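PDB 3RF2: small ribosomal subunit protein uS8 from Aquifex aeolicus, which binds 16S rRNA very tightly, probably in its central domain, and probably helps coordinate assembly of the platform of the 30S subunit. Local coordinates for residues I14-I18 / S108-I113. Residues are numbered along the deposited sequence; the frame is centred on the assembly and turned at random.
Sequences IKNAI and SAITNI. With SO4 (sulfate ion), chain D.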
loop_
_atom_site.group_PDB
_atom_site.type_symbol
_atom_site.label_atom_id
_atom_site.label_comp_id
_atom_site.label_asym_id
_atom_site.label_seq_id
_atom_site.Cartn_x
_atom_site.Cartn_y
_atom_site.Cartn_z
ATOM N N ILE A 14 7.184 1.374 -1.554
ATOM C CA ILE A 14 6.319 2.254 -2.311
ATOM C C ILE A 14 7.036 3.582 -2.516
ATOM O O ILE A 14 7.138 4.078 -3.643
ATOM C CB ILE A 14 4.984 2.475 -1.593
ATOM C CG1 ILE A 14 4.087 1.254 -1.792
ATOM C CG2 ILE A 14 4.286 3.709 -2.126
ATOM C CD1 ILE A 14 2.853 1.267 -0.904
ATOM N N LYS A 15 7.563 4.134 -1.427
ATOM C CA LYS A 15 8.225 5.430 -1.481
ATOM C C LYS A 15 9.422 5.423 -2.431
ATOM O O LYS A 15 9.632 6.375 -3.179
ATOM C CB LYS A 15 8.646 5.895 -0.077
ATOM C CG LYS A 15 7.505 6.532 0.729
ATOM C CD LYS A 15 7.793 6.541 2.247
ATOM C CE LYS A 15 8.892 7.544 2.626
ATOM N NZ LYS A 15 8.976 7.784 4.101
ATOM N N ASN A 16 10.221 4.367 -2.385
ATOM C CA ASN A 16 11.412 4.314 -3.226
ATOM C C ASN A 16 11.068 4.228 -4.703
ATOM O O ASN A 16 11.683 4.893 -5.533
ATOM C CB ASN A 16 12.305 3.150 -2.822
ATOM C CG ASN A 16 13.084 3.443 -1.565
ATOM O OD1 ASN A 16 13.312 4.609 -1.230
ATOM N ND2 ASN A 16 13.499 2.390 -0.860
ATOM N N ALA A 17 10.073 3.406 -5.016
ATOM C CA ALA A 17 9.620 3.257 -6.384
ATOM C C ALA A 17 9.134 4.608 -6.883
ATOM O O ALA A 17 9.435 5.018 -8.005
ATOM C CB ALA A 17 8.528 2.202 -6.471
ATOM N N ILE A 18 8.407 5.321 -6.037
ATOM C CA ILE A 18 7.972 6.665 -6.392
ATOM C C ILE A 18 9.160 7.570 -6.689
ATOM O O ILE A 18 9.163 8.317 -7.666
ATOM C CB ILE A 18 7.108 7.298 -5.296
ATOM C CG1 ILE A 18 5.726 6.642 -5.266
ATOM C CG2 ILE A 18 6.940 8.791 -5.548
ATOM C CD1 ILE A 18 4.862 7.106 -4.115
ATOM N N SER A 108 4.117 13.031 -7.627
ATOM C CA SER A 108 3.473 11.847 -7.062
ATOM C C SER A 108 2.172 12.195 -6.337
ATOM O O SER A 108 2.064 13.244 -5.700
ATOM C CB SER A 108 4.435 11.167 -6.082
ATOM O OG SER A 108 3.795 10.174 -5.304
ATOM N N ALA A 109 1.180 11.319 -6.429
ATOM C CA ALA A 109 -0.030 11.501 -5.636
ATOM C C ALA A 109 0.289 11.359 -4.145
ATOM O O ALA A 109 -0.384 11.932 -3.296
ATOM C CB ALA A 109 -1.093 10.497 -6.051
ATOM N N ILE A 110 1.318 10.583 -3.829
ATOM C CA ILE A 110 1.717 10.419 -2.444
ATOM C C ILE A 110 2.892 11.313 -2.103
ATOM O O ILE A 110 3.977 11.150 -2.650
ATOM C CB ILE A 110 2.091 8.976 -2.107
ATOM C CG1 ILE A 110 0.869 8.082 -2.255
ATOM C CG2 ILE A 110 2.622 8.897 -0.662
ATOM C CD1 ILE A 110 1.191 6.612 -2.116
ATOM N N THR A 111 2.671 12.269 -1.212
ATOM C CA THR A 111 3.775 13.096 -0.749
ATOM C C THR A 111 4.570 12.315 0.290
ATOM O O THR A 111 5.799 12.304 0.257
ATOM C CB THR A 111 3.298 14.418 -0.174
ATOM O OG1 THR A 111 2.716 15.201 -1.229
ATOM C CG2 THR A 111 4.476 15.179 0.465
ATOM N N ASN A 112 3.862 11.631 1.188
ATOM C CA ASN A 112 4.520 10.799 2.177
ATOM C C ASN A 112 3.560 9.801 2.763
ATOM O O ASN A 112 2.347 9.986 2.738
ATOM C CB ASN A 112 5.117 11.663 3.307
ATOM C CG ASN A 112 6.379 11.051 3.921
ATOM O OD1 ASN A 112 6.623 9.843 3.832
ATOM N ND2 ASN A 112 7.184 11.893 4.549
ATOM N N ILE A 113 4.118 8.738 3.315
ATOM C CA ILE A 113 3.319 7.706 3.931
ATOM C C ILE A 113 4.153 7.096 5.038
ATOM O O ILE A 113 5.253 6.628 4.798
ATOM C CB ILE A 113 2.863 6.655 2.895
ATOM C CG1 ILE A 113 2.108 5.514 3.570
ATOM C CG2 ILE A 113 4.021 6.119 2.099
ATOM C CD1 ILE A 113 1.318 4.685 2.587
HETATM S S SO4 D . 10.937 11.007 5.191
HETATM O O1 SO4 D . 9.607 10.579 5.612
HETATM O O2 SO4 D . 11.946 10.268 5.944
HETATM O O3 SO4 D . 11.067 12.446 5.417
HETATM O O4 SO4 D . 11.126 10.686 3.783
#
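Ile18 lies over Ser108 and Ile110: its CG2 is 3.4 Å from Ser108 OG, and its CD1 is 3.9 Å from Ile110 CB. One turn earlier on helix 6-19, Ile14 CG2 meets Ile110 CD1 at 4.2 Å. Ile110 is buried, and it also touches Phe45. Ser108 OG donates to Ile110 O (2.8 Å), a bond within the loop itself. Lys15 runs along the start of strand 113-115. Its CG packs on Ile113 CG2 at 3.8 Å, and its NZ donates to Asn112 OD1 at 3.1 Å. The same OD1 accepts from Ile113 N (2.8 Å). The backbones of Thr111 and Asn112 both pair with Trp168, a classic beta bulge. A sulfate, probably from the crystallisation liquor, sits beyond: Asn112 ND2 donates a hydrogen bond to its O1 at 3.0 Å, and Lys15 NZ gives that O1 a weak one at 3.2 Å. Apolar packing thus joins the N-terminal helix to the linker between the two sheets, while Lys15 and Asn112 side by side can bind an anion.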